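Local coordinates for protein beta-galactosidase (Geobacillus stearothermophilus, PDB 4OIF) that probably hydrolyses terminal non-reducing beta-D-galactose residues in beta-D-galactosides, as a zinc-binding, homotrimeric member of glycosyl hydrolase family 42, at residues A[563-568]-A[581-586]; A[529-534]-A[556-561]; A[72-77]-A[147-152]; A[65-70]-A[138-143]; A[660-665]-A[681-686]. All blocks are in the same frame, centred on the assembly; numbering follows the deposited sequence. Where two conformers were deposited one is given.

Contact 1. Residues A[563-568]-A[581-586]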
# COMPACT_ATOMS: atom_id res chain seq x y z
N ALA A 563 -6.04 39.55 -28.42
CA ALA A 563 -6.08 40.94 -27.98
C ALA A 563 -5.29 41.19 -26.68
O ALA A 563 -4.98 42.33 -26.34
CB ALA A 563 -7.52 41.37 -27.80
N ALA A 564 -4.96 40.12 -25.96
CA ALA A 564 -4.44 40.24 -24.60
C ALA A 564 -3.03 40.82 -24.54
O ALA A 564 -2.25 40.74 -25.48
CB ALA A 564 -4.47 38.89 -23.91
N THR A 565 -2.71 41.41 -23.40
CA THR A 565 -1.39 41.94 -23.13
C THR A 565 -0.56 40.86 -22.45
O THR A 565 -1.05 40.19 -21.53
CB THR A 565 -1.47 43.20 -22.23
OG1 THR A 565 -2.27 44.20 -22.88
CG2 THR A 565 -0.11 43.77 -21.95
N VAL A 566 0.67 40.66 -22.90
CA VAL A 566 1.54 39.69 -22.26
C VAL A 566 2.17 40.29 -21.03
O VAL A 566 2.92 41.26 -21.13
CB VAL A 566 2.63 39.21 -23.20
CG1 VAL A 566 3.55 38.25 -22.48
CG2 VAL A 566 2.01 38.56 -24.44
N GLU A 567 1.86 39.73 -19.86
CA GLU A 567 2.36 40.25 -18.59
C GLU A 567 3.56 39.49 -18.09
O GLU A 567 4.41 40.03 -17.39
CB GLU A 567 1.26 40.21 -17.54
CG GLU A 567 -0.01 40.89 -17.98
CD GLU A 567 0.08 42.39 -17.90
OE1 GLU A 567 1.18 42.91 -17.60
OE2 GLU A 567 -0.94 43.06 -18.13
N GLY A 568 3.64 38.22 -18.44
CA GLY A 568 4.77 37.42 -18.01
C GLY A 568 5.05 36.34 -19.02
O GLY A 568 4.13 35.91 -19.72
N VAL A 581 1.70 34.74 -18.46
CA VAL A 581 0.66 35.49 -17.76
C VAL A 581 0.11 36.60 -18.63
O VAL A 581 0.87 37.39 -19.19
CB VAL A 581 1.18 36.11 -16.46
CG1 VAL A 581 0.09 36.94 -15.80
CG2 VAL A 581 1.65 35.03 -15.52
N THR A 582 -1.22 36.65 -18.75
CA THR A 582 -1.87 37.61 -19.64
C THR A 582 -3.00 38.39 -18.97
O THR A 582 -3.60 37.93 -18.00
CB THR A 582 -2.47 36.91 -20.89
OG1 THR A 582 -3.60 36.12 -20.52
CG2 THR A 582 -1.45 36.03 -21.56
N SER A 583 -3.27 39.59 -19.49
CA SER A 583 -4.40 40.41 -19.05
C SER A 583 -5.15 40.93 -20.25
O SER A 583 -4.56 41.15 -21.31
CB SER A 583 -3.94 41.59 -18.18
OG SER A 583 -3.30 42.57 -18.98
N ASN A 584 -6.44 41.16 -20.09
CA ASN A 584 -7.23 41.60 -21.22
C ASN A 584 -8.49 42.36 -20.81
O ASN A 584 -9.30 41.88 -20.02
CB ASN A 584 -7.60 40.39 -22.06
CG ASN A 584 -8.22 40.77 -23.36
OD1 ASN A 584 -7.59 41.41 -24.19
ND2 ASN A 584 -9.47 40.36 -23.56
N GLN A 585 -8.66 43.56 -21.35
CA GLN A 585 -9.85 44.33 -21.05
C GLN A 585 -10.96 43.82 -21.92
O GLN A 585 -10.76 43.54 -23.10
CB GLN A 585 -9.61 45.82 -21.28
CG GLN A 585 -8.31 46.31 -20.66
CD GLN A 585 -8.15 47.80 -20.77
OE1 GLN A 585 -8.85 48.46 -21.53
NE2 GLN A 585 -7.21 48.35 -20.01
N TYR A 586 -12.14 43.67 -21.33
CA TYR A 586 -13.26 43.12 -22.05
C TYR A 586 -14.52 43.80 -21.56
O TYR A 586 -14.90 43.65 -20.40
CB TYR A 586 -13.33 41.60 -21.85
CG TYR A 586 -14.50 40.93 -22.53
CD1 TYR A 586 -14.48 40.68 -23.89
CD2 TYR A 586 -15.62 40.55 -21.81
CE1 TYR A 586 -15.55 40.07 -24.52
CE2 TYR A 586 -16.69 39.94 -22.43
CZ TYR A 586 -16.65 39.70 -23.78
OH TYR A 586 -17.73 39.10 -24.40
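Val581 O is gripped by two backbone donors, Glu567 N at 2.6 Å and Gly568 N at 3.0 Å. Two successive residues facing one residue make a classic beta bulge. It lies in the antiparallel hairpin of strands 565-570 and 579-586, within the trimerisation domain. Val581 N closes the pair by donating to Gly568 O, from above that carbonyl's plane. Beyond the bulge, regular pairing joins Thr565 and Ser583. Thr565 N meets Ser583 O nearly along the C=O axis at 2.8 Å, and Ser583 N donates back to Thr565 O. The bulge turns the Glu567 side chain toward the partner strand. Its chain bends at chi2 (-77°), and CG passes beside Ser583 N. Glu567 OE1 is in a salt bridge with Arg546, which leaves OE2 to face Ser583. Asn584 turns OD1 toward Ala563 and Ala564, while its ND2 donates to Met524 O. Ser583 OG sits between its own backbone N and carbonyl carbon (chi1 73°) and donates to the anti lone pair of Glu567 OE2, 2.6 Å away.

Contact 2. Residues A[529-534]-A[556-561]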
# COMPACT_ATOMS: atom_id res chain seq x y z
N PRO A 529 -5.48 28.75 -24.47
CA PRO A 529 -4.44 27.75 -24.19
C PRO A 529 -4.39 26.75 -25.33
O PRO A 529 -5.44 26.37 -25.84
CB PRO A 529 -4.93 27.10 -22.89
CG PRO A 529 -6.43 27.24 -22.94
CD PRO A 529 -6.73 28.49 -23.73
N ILE A 530 -3.21 26.31 -25.76
CA ILE A 530 -3.20 25.26 -26.76
C ILE A 530 -2.53 23.99 -26.28
O ILE A 530 -2.70 22.94 -26.90
CB ILE A 530 -2.55 25.72 -28.08
CG1 ILE A 530 -1.07 26.02 -27.88
CG2 ILE A 530 -3.25 26.95 -28.61
CD1 ILE A 530 -0.40 26.54 -29.14
N GLU A 531 -1.79 24.06 -25.18
CA GLU A 531 -1.10 22.88 -24.65
C GLU A 531 -0.84 22.95 -23.16
O GLU A 531 -0.34 23.95 -22.65
CB GLU A 531 0.23 22.64 -25.36
CG GLU A 531 0.88 21.32 -24.92
CD GLU A 531 2.16 20.98 -25.65
OE1 GLU A 531 2.61 21.76 -26.51
OE2 GLU A 531 2.73 19.91 -25.35
N THR A 532 -1.18 21.87 -22.48
CA THR A 532 -0.93 21.74 -21.06
C THR A 532 0.29 20.87 -20.86
O THR A 532 0.27 19.69 -21.18
CB THR A 532 -2.13 21.13 -20.30
OG1 THR A 532 -3.23 22.05 -20.32
CG2 THR A 532 -1.74 20.86 -18.86
N ASP A 533 1.35 21.48 -20.36
CA ASP A 533 2.57 20.73 -20.10
C ASP A 533 2.55 20.18 -18.68
O ASP A 533 2.54 20.95 -17.71
CB ASP A 533 3.78 21.63 -20.31
CG ASP A 533 5.06 20.85 -20.43
OD1 ASP A 533 5.03 19.68 -20.88
OD2 ASP A 533 6.11 21.43 -20.09
N THR A 534 2.55 18.85 -18.54
CA THR A 534 2.57 18.22 -17.23
C THR A 534 3.98 17.79 -16.86
O THR A 534 4.63 17.05 -17.60
CB THR A 534 1.64 17.01 -17.17
OG1 THR A 534 0.28 17.43 -17.35
CG2 THR A 534 1.77 16.31 -15.82
N ALA A 556 2.53 23.87 -16.89
CA ALA A 556 2.69 25.05 -17.71
C ALA A 556 1.65 25.02 -18.80
O ALA A 556 1.16 23.95 -19.17
CB ALA A 556 4.09 25.13 -18.30
N THR A 557 1.29 26.18 -19.32
CA THR A 557 0.36 26.22 -20.43
C THR A 557 0.94 26.99 -21.61
O THR A 557 1.33 28.15 -21.46
CB THR A 557 -0.99 26.85 -20.03
OG1 THR A 557 -1.47 26.26 -18.82
CG2 THR A 557 -2.01 26.65 -21.14
N VAL A 558 1.01 26.36 -22.78
CA VAL A 558 1.41 27.10 -23.97
C VAL A 558 0.23 27.96 -24.40
O VAL A 558 -0.91 27.48 -24.46
CB VAL A 558 1.87 26.16 -25.11
CG1 VAL A 558 2.23 26.97 -26.35
CG2 VAL A 558 3.08 25.33 -24.68
N ILE A 559 0.48 29.23 -24.70
CA ILE A 559 -0.60 30.19 -24.94
C ILE A 559 -0.52 30.92 -26.29
O ILE A 559 0.53 31.42 -26.69
CB ILE A 559 -0.63 31.24 -23.82
CG1 ILE A 559 -1.11 30.60 -22.51
CG2 ILE A 559 -1.50 32.43 -24.20
CD1 ILE A 559 -0.70 31.39 -21.28
N LYS A 560 -1.65 30.97 -26.98
CA LYS A 560 -1.80 31.76 -28.20
C LYS A 560 -2.46 33.12 -27.90
O LYS A 560 -3.59 33.18 -27.42
CB LYS A 560 -2.64 30.97 -29.21
CG LYS A 560 -2.87 31.65 -30.55
CD LYS A 560 -3.88 30.84 -31.36
CE LYS A 560 -3.82 31.13 -32.85
NZ LYS A 560 -4.66 30.14 -33.58
N ILE A 561 -1.75 34.21 -28.20
CA ILE A 561 -2.23 35.56 -27.90
C ILE A 561 -3.12 36.15 -28.99
O ILE A 561 -2.84 36.02 -30.17
CB ILE A 561 -1.06 36.55 -27.68
CG1 ILE A 561 -0.23 36.13 -26.47
CG2 ILE A 561 -1.56 37.97 -27.52
CD1 ILE A 561 -1.03 35.98 -25.23
O HOH W 1 -3.64 24.76 -18.96
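A two-stranded antiparallel ribbon, strands 527-534 and 555-561 of the trimerisation domain, carries this contact at a subunit interface. Four backbone bonds join residues 529-534 to 556-561, and Lys560 also bonds Glu528. Asp533 N reaches Ala556 O at 2.7 Å, and Ala556 N returns to Asp533 O. Val558 N donates to Glu531 O at 2.8 Å, while Val558 O takes Ile530 N at 2.9 Å. Two residues thus share Val558, and the register slips by one. On one face Val558 lies beside Glu531, pointing the same way, with their CB atoms 3.9 Å apart. Its CG1, anti to the backbone N, meets Ile530 CG1 at 3.8 Å. An alanine at Val558 would probably loosen the packing on Ile530 and the flank of Glu531, since both methyls are lost. On the other face Thr557 CG2 presses on Pro529 CB at 3.4 Å. A water bridges Thr532 OG1 and Thr557 OG1, donating to the latter at 2.6 Å. Thr557 OG1 also bonds Gly595 O. Glu531 and Asp533 form salt bridges with Arg386 and Arg338 of the second subunit, and Asp533 also bonds Tyr575. The slip between Pro529 and Glu531 is a beta bulge in an antiparallel ribbon.

Contact 3. Residues A[72-77]-A[147-152]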
# COMPACT_ATOMS: atom_id res chain seq x y z
N LYS A 72 -36.06 13.93 31.01
CA LYS A 72 -35.34 14.45 32.15
C LYS A 72 -34.13 15.26 31.69
O LYS A 72 -33.82 16.28 32.29
CB LYS A 72 -34.92 13.35 33.12
CG LYS A 72 -33.98 13.86 34.20
CD LYS A 72 -34.27 13.25 35.57
CE LYS A 72 -33.32 13.82 36.62
NZ LYS A 72 -31.89 13.56 36.28
N VAL A 73 -33.47 14.83 30.61
CA VAL A 73 -32.37 15.62 30.06
C VAL A 73 -32.85 17.02 29.61
O VAL A 73 -32.20 18.02 29.94
CB VAL A 73 -31.68 14.89 28.88
CG1 VAL A 73 -30.85 15.85 28.02
CG2 VAL A 73 -30.82 13.74 29.41
N PHE A 74 -33.96 17.09 28.88
CA PHE A 74 -34.49 18.37 28.39
C PHE A 74 -34.82 19.30 29.53
O PHE A 74 -34.43 20.49 29.54
CB PHE A 74 -35.75 18.18 27.54
CG PHE A 74 -35.49 18.10 26.06
CD1 PHE A 74 -35.11 16.90 25.47
CD2 PHE A 74 -35.65 19.22 25.25
CE1 PHE A 74 -34.87 16.82 24.11
CE2 PHE A 74 -35.42 19.14 23.89
CZ PHE A 74 -35.03 17.93 23.32
N ASP A 75 -35.51 18.73 30.52
CA ASP A 75 -35.88 19.52 31.69
C ASP A 75 -34.65 20.01 32.44
O ASP A 75 -34.57 21.18 32.78
CB ASP A 75 -36.81 18.74 32.61
CG ASP A 75 -38.23 18.66 32.08
OD1 ASP A 75 -38.53 19.39 31.10
OD2 ASP A 75 -39.05 17.89 32.63
N ASP A 76 -33.69 19.12 32.67
CA ASP A 76 -32.48 19.44 33.44
C ASP A 76 -31.62 20.50 32.77
O ASP A 76 -31.09 21.39 33.44
CB ASP A 76 -31.63 18.18 33.65
CG ASP A 76 -32.19 17.27 34.71
OD1 ASP A 76 -33.10 17.71 35.43
OD2 ASP A 76 -31.71 16.13 34.85
N ILE A 77 -31.45 20.38 31.46
CA ILE A 77 -30.62 21.34 30.76
C ILE A 77 -31.33 22.67 30.78
O ILE A 77 -30.69 23.71 30.99
CB ILE A 77 -30.32 20.87 29.33
CG1 ILE A 77 -29.27 19.77 29.38
CG2 ILE A 77 -29.87 22.03 28.44
CD1 ILE A 77 -29.11 19.06 28.08
N HIS A 147 -41.05 22.12 23.55
CA HIS A 147 -40.25 22.31 24.75
C HIS A 147 -39.40 23.56 24.59
O HIS A 147 -38.76 23.75 23.55
CB HIS A 147 -39.37 21.10 25.03
CG HIS A 147 -38.80 21.07 26.42
ND1 HIS A 147 -37.82 21.95 26.84
CD2 HIS A 147 -39.07 20.27 27.47
CE1 HIS A 147 -37.52 21.69 28.10
NE2 HIS A 147 -38.26 20.67 28.51
N PRO A 148 -39.38 24.43 25.62
CA PRO A 148 -38.65 25.70 25.56
C PRO A 148 -37.13 25.56 25.33
O PRO A 148 -36.53 26.45 24.73
CB PRO A 148 -38.94 26.34 26.92
CG PRO A 148 -39.36 25.20 27.80
CD PRO A 148 -40.06 24.24 26.91
N ALA A 149 -36.52 24.46 25.77
CA ALA A 149 -35.09 24.25 25.55
C ALA A 149 -34.74 23.91 24.10
O ALA A 149 -33.58 23.99 23.71
CB ALA A 149 -34.56 23.16 26.46
N LEU A 150 -35.73 23.52 23.31
CA LEU A 150 -35.45 23.10 21.93
C LEU A 150 -34.98 24.27 21.09
O LEU A 150 -35.65 25.30 21.03
CB LEU A 150 -36.67 22.45 21.28
CG LEU A 150 -36.38 21.95 19.86
CD1 LEU A 150 -35.20 21.00 19.89
CD2 LEU A 150 -37.60 21.29 19.21
N LEU A 151 -33.84 24.11 20.43
CA LEU A 151 -33.27 25.22 19.66
C LEU A 151 -33.23 24.97 18.16
O LEU A 151 -33.57 25.83 17.36
CB LEU A 151 -31.85 25.52 20.13
CG LEU A 151 -31.30 26.80 19.52
CD1 LEU A 151 -32.00 28.00 20.14
CD2 LEU A 151 -29.79 26.91 19.67
N MET A 152 -32.81 23.77 17.80
CA MET A 152 -32.53 23.45 16.41
C MET A 152 -32.53 21.94 16.21
O MET A 152 -32.29 21.18 17.15
CB MET A 152 -31.18 24.07 16.01
CG MET A 152 -30.76 23.94 14.55
SD MET A 152 -29.23 24.88 14.24
CE MET A 152 -28.19 24.31 15.58
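The His147 ring is met by two neighbouring residues of helix 68-79, Phe74 and Asp75. The site lies on the outer layer of the TIM-barrel domain, where this helix packs against the turn leading into strand 150-154. Phe74 CB sits over one face of the imidazole in a CH-pi contact, 3.9 Å from the ring centroid. The phenyl ring then turns its edge toward the same imidazole. The two planes make an angle of 61°, and the centroids are 5.2 Å apart. At the rim of the imidazole, His147 NE2 donates to Asp75 OD1 at 2.9 Å. This bond is nearly straight (169°) and lies in the ring plane. The carboxylate probably polarises the ring. With Ala149 N donating to ND1, the geometry is consistent with a neutral ring protonated on NE2.

Further in, the phenyl ring reaches the base of the strand. Its CD2 is 4.3 Å from Ala149 CB, and Leu150 CB lies at the ring edge near CE2. Tyr144 stacks on Phe74, and Val84 and Leu86 of the adjacent strand also touch it. The imidazole is positioned by its own turn. His147 to Leu150 form a type I beta turn, closed by Leu150 N to His147 O. With NE2 given to Asp75, the ring's other nitrogen, His147 ND1, accepts from Ala149 N at 3.0 Å, again in the ring plane.

Contact 4. Residues A[65-70]-A[138-143]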
# COMPACT_ATOMS: atom_id res chain seq x y z
N TYR A 65 -40.52 1.92 23.50
CA TYR A 65 -39.83 3.20 23.65
C TYR A 65 -39.45 3.57 25.07
O TYR A 65 -40.11 3.19 26.04
CB TYR A 65 -40.67 4.32 23.05
CG TYR A 65 -40.97 4.08 21.59
CD1 TYR A 65 -39.99 4.31 20.62
CD2 TYR A 65 -42.21 3.59 21.19
CE1 TYR A 65 -40.24 4.06 19.28
CE2 TYR A 65 -42.48 3.34 19.84
CZ TYR A 65 -41.49 3.57 18.90
OH TYR A 65 -41.75 3.34 17.57
N ARG A 66 -38.36 4.32 25.17
CA ARG A 66 -37.81 4.77 26.43
C ARG A 66 -37.44 6.24 26.31
O ARG A 66 -36.27 6.55 26.14
CB ARG A 66 -36.57 3.96 26.80
CG ARG A 66 -36.85 2.52 27.14
CD ARG A 66 -37.51 2.38 28.50
NE ARG A 66 -37.70 0.97 28.83
CZ ARG A 66 -38.81 0.28 28.60
NH1 ARG A 66 -39.87 0.87 28.04
NH2 ARG A 66 -38.87 -1.00 28.94
N PHE A 67 -38.44 7.12 26.40
CA PHE A 67 -38.21 8.56 26.27
C PHE A 67 -37.99 9.29 27.60
O PHE A 67 -37.63 10.46 27.61
CB PHE A 67 -39.39 9.24 25.55
CG PHE A 67 -39.46 8.94 24.08
CD1 PHE A 67 -38.53 9.47 23.21
CD2 PHE A 67 -40.48 8.15 23.58
CE1 PHE A 67 -38.60 9.21 21.86
CE2 PHE A 67 -40.56 7.87 22.22
CZ PHE A 67 -39.62 8.41 21.36
N GLU A 68 -38.22 8.60 28.72
CA GLU A 68 -38.20 9.27 30.02
C GLU A 68 -36.85 9.91 30.32
O GLU A 68 -36.79 11.08 30.76
CB GLU A 68 -38.59 8.30 31.14
CG GLU A 68 -39.96 7.62 30.93
CD GLU A 68 -39.91 6.47 29.91
OE1 GLU A 68 -39.01 5.61 30.01
OE2 GLU A 68 -40.78 6.44 29.00
N TRP A 69 -35.77 9.18 30.05
CA TRP A 69 -34.44 9.71 30.33
C TRP A 69 -34.19 11.01 29.53
O TRP A 69 -33.59 11.96 30.04
CB TRP A 69 -33.35 8.68 30.03
CG TRP A 69 -33.26 8.30 28.59
CD1 TRP A 69 -33.91 7.26 27.97
CD2 TRP A 69 -32.51 8.96 27.57
NE1 TRP A 69 -33.60 7.24 26.64
CE2 TRP A 69 -32.75 8.27 26.36
CE3 TRP A 69 -31.67 10.08 27.56
CZ2 TRP A 69 -32.16 8.66 25.16
CZ3 TRP A 69 -31.09 10.46 26.36
CH2 TRP A 69 -31.34 9.75 25.18
N LEU A 70 -34.69 11.06 28.29
CA LEU A 70 -34.48 12.22 27.45
C LEU A 70 -35.37 13.39 27.93
O LEU A 70 -34.97 14.57 27.85
CB LEU A 70 -34.73 11.88 25.97
CG LEU A 70 -34.66 13.01 24.94
CD1 LEU A 70 -33.32 13.74 24.96
CD2 LEU A 70 -34.93 12.46 23.56
N ARG A 138 -40.71 11.70 13.81
CA ARG A 138 -42.03 12.18 14.17
C ARG A 138 -42.32 12.07 15.68
O ARG A 138 -42.84 13.01 16.26
CB ARG A 138 -43.10 11.43 13.39
CG ARG A 138 -44.51 11.87 13.70
CD ARG A 138 -45.47 11.24 12.74
NE ARG A 138 -45.22 11.66 11.37
CZ ARG A 138 -45.66 12.80 10.85
NH1 ARG A 138 -46.37 13.63 11.61
NH2 ARG A 138 -45.38 13.12 9.59
N LEU A 139 -41.97 10.95 16.30
CA LEU A 139 -42.19 10.82 17.75
C LEU A 139 -41.41 11.90 18.48
O LEU A 139 -41.92 12.52 19.42
CB LEU A 139 -41.80 9.42 18.26
CG LEU A 139 -42.65 8.25 17.75
CD1 LEU A 139 -42.14 6.91 18.27
CD2 LEU A 139 -44.11 8.43 18.09
N LEU A 140 -40.18 12.13 18.03
CA LEU A 140 -39.35 13.15 18.66
C LEU A 140 -39.99 14.53 18.55
O LEU A 140 -40.10 15.23 19.56
CB LEU A 140 -37.95 13.17 18.05
CG LEU A 140 -36.98 12.09 18.54
CD1 LEU A 140 -35.76 12.05 17.65
CD2 LEU A 140 -36.59 12.28 20.01
N ALA A 141 -40.42 14.93 17.35
CA ALA A 141 -41.03 16.25 17.19
C ALA A 141 -42.34 16.35 17.98
O ALA A 141 -42.65 17.39 18.54
CB ALA A 141 -41.26 16.59 15.71
N GLU A 142 -43.10 15.26 18.03
CA GLU A 142 -44.33 15.24 18.80
C GLU A 142 -44.03 15.55 20.25
O GLU A 142 -44.72 16.36 20.87
CB GLU A 142 -45.04 13.89 18.72
CG GLU A 142 -45.69 13.57 17.39
CD GLU A 142 -46.38 12.21 17.40
OE1 GLU A 142 -46.15 11.42 18.33
OE2 GLU A 142 -47.16 11.94 16.46
N ARG A 143 -43.01 14.89 20.80
CA ARG A 143 -42.77 14.97 22.24
C ARG A 143 -42.00 16.21 22.68
O ARG A 143 -42.28 16.77 23.73
CB ARG A 143 -42.04 13.72 22.73
CG ARG A 143 -41.86 13.70 24.22
CD ARG A 143 -41.19 12.44 24.70
NE ARG A 143 -42.15 11.37 24.77
CZ ARG A 143 -42.59 10.85 25.90
NH1 ARG A 143 -42.12 11.28 27.05
NH2 ARG A 143 -43.49 9.87 25.87
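Phe67 and Leu139 both set CG anti to their carbonyl carbons (chi1 -72° and -66°), and their side chains cross at about a right angle. Arg143 starts with CG anti to its backbone N and then bends at chi3 (-80°). That bend lays the guanidinium beside Phe67, with the two planes nearly parallel. Phe67 CB stands over one face of the guanidinium, 3.6 Å from Arg143 NE. The group is further fixed by a salt bridge from Arg143 NH1 to Asp71.

The far end of the phenyl ring reaches the helix itself. Phe67 CZ is 3.9 Å from Leu139 CB, and Phe67 CE1 is 4.1 Å from Leu140 CD2. In the TIM-barrel domain this joins the segment leading into helix 68-79, and Leu70 within it, to the C-terminal part of helix 127-144 in the outer layer. Leu58 and Tyr144 also touch Phe67.

Leu140 CD2 is shared, since it also meets Leu70 CD2 at 3.9 Å. At the other end Leu139 CD1 rests over one face of the Tyr65 ring in a CH-pi contact. It lies 3.8 Å from the ring centroid, displaced toward the rim, with Tyr65 CZ its nearest ring atom at 3.5 Å.

Contact 5. Residues A[660-665]-A[681-686]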
# COMPACT_ATOMS: atom_id res chain seq x y z
N LYS A 660 -12.11 49.73 20.84
CA LYS A 660 -12.41 49.41 22.23
C LYS A 660 -12.36 47.91 22.43
O LYS A 660 -13.01 47.15 21.72
CB LYS A 660 -13.78 49.97 22.63
CG LYS A 660 -13.90 51.51 22.52
CD LYS A 660 -14.25 51.97 21.09
CE LYS A 660 -14.04 53.47 20.87
NZ LYS A 660 -14.03 53.78 19.41
N ASP A 661 -11.55 47.48 23.39
CA ASP A 661 -11.45 46.07 23.72
C ASP A 661 -12.79 45.50 24.21
O ASP A 661 -13.30 45.87 25.26
CB ASP A 661 -10.37 45.86 24.78
CG ASP A 661 -10.19 44.40 25.15
OD1 ASP A 661 -11.18 43.73 25.51
OD2 ASP A 661 -9.04 43.92 25.11
N LEU A 662 -13.32 44.54 23.45
CA LEU A 662 -14.64 44.00 23.71
C LEU A 662 -14.74 43.30 25.07
O LEU A 662 -15.83 43.19 25.62
CB LEU A 662 -15.02 43.03 22.60
CG LEU A 662 -16.51 42.79 22.39
CD1 LEU A 662 -17.16 44.07 21.90
CD2 LEU A 662 -16.71 41.67 21.40
N PHE A 663 -13.61 42.83 25.60
CA PHE A 663 -13.60 42.14 26.89
C PHE A 663 -13.40 43.06 28.10
O PHE A 663 -13.87 42.75 29.20
CB PHE A 663 -12.50 41.09 26.90
CG PHE A 663 -12.64 40.05 25.85
CD1 PHE A 663 -13.89 39.59 25.48
CD2 PHE A 663 -11.53 39.53 25.21
CE1 PHE A 663 -14.04 38.62 24.50
CE2 PHE A 663 -11.66 38.57 24.23
CZ PHE A 663 -12.92 38.11 23.88
N THR A 664 -12.68 44.17 27.93
CA THR A 664 -12.32 45.02 29.06
C THR A 664 -12.89 46.42 28.97
O THR A 664 -12.89 47.15 29.95
CB THR A 664 -10.81 45.17 29.19
OG1 THR A 664 -10.33 46.03 28.14
CG2 THR A 664 -10.12 43.82 29.11
N GLY A 665 -13.37 46.79 27.80
CA GLY A 665 -13.89 48.13 27.60
C GLY A 665 -12.80 49.16 27.33
O GLY A 665 -13.09 50.26 26.88
N VAL A 681 -9.88 40.89 20.74
CA VAL A 681 -11.17 41.12 20.10
C VAL A 681 -11.57 42.56 20.35
O VAL A 681 -11.68 43.01 21.50
CB VAL A 681 -12.25 40.17 20.60
CG1 VAL A 681 -13.54 40.43 19.85
CG2 VAL A 681 -11.81 38.74 20.35
N VAL A 682 -11.80 43.27 19.27
CA VAL A 682 -11.83 44.71 19.32
C VAL A 682 -13.07 45.26 18.63
O VAL A 682 -13.63 44.63 17.74
CB VAL A 682 -10.51 45.24 18.70
CG1 VAL A 682 -10.75 46.13 17.48
CG2 VAL A 682 -9.71 45.95 19.76
N GLU A 683 -13.55 46.40 19.10
CA GLU A 683 -14.78 46.97 18.56
C GLU A 683 -14.51 48.37 18.04
O GLU A 683 -13.79 49.15 18.67
CB GLU A 683 -15.88 47.00 19.63
CG GLU A 683 -17.15 47.70 19.21
CD GLU A 683 -18.11 47.91 20.37
OE1 GLU A 683 -19.04 48.72 20.24
OE2 GLU A 683 -17.91 47.26 21.42
N LYS A 684 -15.05 48.68 16.88
CA LYS A 684 -14.85 49.99 16.28
C LYS A 684 -16.17 50.59 15.83
O LYS A 684 -16.82 50.06 14.93
CB LYS A 684 -13.87 49.91 15.11
CG LYS A 684 -13.60 51.25 14.48
CD LYS A 684 -12.26 51.28 13.81
CE LYS A 684 -12.07 52.61 13.09
NZ LYS A 684 -12.99 52.75 11.92
N ARG A 685 -16.57 51.69 16.46
CA ARG A 685 -17.86 52.31 16.17
C ARG A 685 -17.89 52.83 14.74
O ARG A 685 -16.91 53.39 14.25
CB ARG A 685 -18.15 53.45 17.14
CG ARG A 685 -19.56 54.01 17.03
CD ARG A 685 -20.57 52.93 17.39
NE ARG A 685 -20.32 52.42 18.73
CZ ARG A 685 -20.84 51.29 19.21
NH1 ARG A 685 -21.64 50.55 18.46
NH2 ARG A 685 -20.54 50.90 20.45
N ARG A 686 -19.03 52.64 14.07
CA ARG A 686 -19.17 53.06 12.69
C ARG A 686 -19.72 54.47 12.60
O ARG A 686 -19.10 55.35 12.00
CB ARG A 686 -20.07 52.10 11.92
CG ARG A 686 -20.24 52.45 10.45
CD ARG A 686 -21.21 51.51 9.73
NE ARG A 686 -21.07 50.12 10.15
CZ ARG A 686 -20.02 49.34 9.88
NH1 ARG A 686 -18.99 49.82 9.20
NH2 ARG A 686 -20.00 48.08 10.30
O HOH W 2 -9.23 41.37 23.38
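The tight part of this contact is an antiparallel strand pair in the five-stranded sheet of the C-terminal domain. Lys660 pairs with Glu683 through two backbone bonds of 2.8 Å, Lys660 N to Glu683 O and Glu683 N to Lys660 O. Leu662 N adds a third, to Val681 O. Val681 is wedged between two side chains. Its CG1 meets Leu662 CD2 at 3.7 Å, and its CG2 meets Phe663 CZ at 3.8 Å. Leu662 CD1 lies 3.3 Å from Glu683 OE2. Phe642 of the next strand also touches Val681.

The looser part lies toward Arg685 and the exposed turn. Lys660 bends at chi2 (84°), and its CD runs beside Glu683 O. Glu683 forms a salt bridge with Arg685 on its own strand. Thr664 and Gly665 lead the chain away from the partner strand.

Asp661 shapes that departure. A water donates to Asp661 OD2 at 3.1 Å and accepts from Val681 N. OD2 also salt-bridges Arg680, and OD1 takes two backbone N-H groups. An alanine at Asp661 would probably loosen the turn, losing these bonds and the water link to Val681 N. Asp661 OD1 accepts from Phe663 N at 2.6 Å, an Asx turn, and from Thr664 N at 2.9 Å.

From the N terminus, contact 4 opens first at 65-70, followed directly by contact 3 at 72-77. They close in the same order, at 138-143 and 147-152, so their loops cross. Both use helix 68-79 and tie it to helix 127-144 and strand 150-154 of the TIM barrel. The remaining contacts follow in series. Contact 2 closes a loop of 21 residues in the trimerisation domain, and contact 1 then closes a shorter hairpin loop. These two touch where Ile561 packs on Val566 and Thr582. Contact 5 closes the last loop, in the C-terminal domain. The centres of contacts 1 and 3 are about 60 Å apart, on opposite sides of the chain's centre.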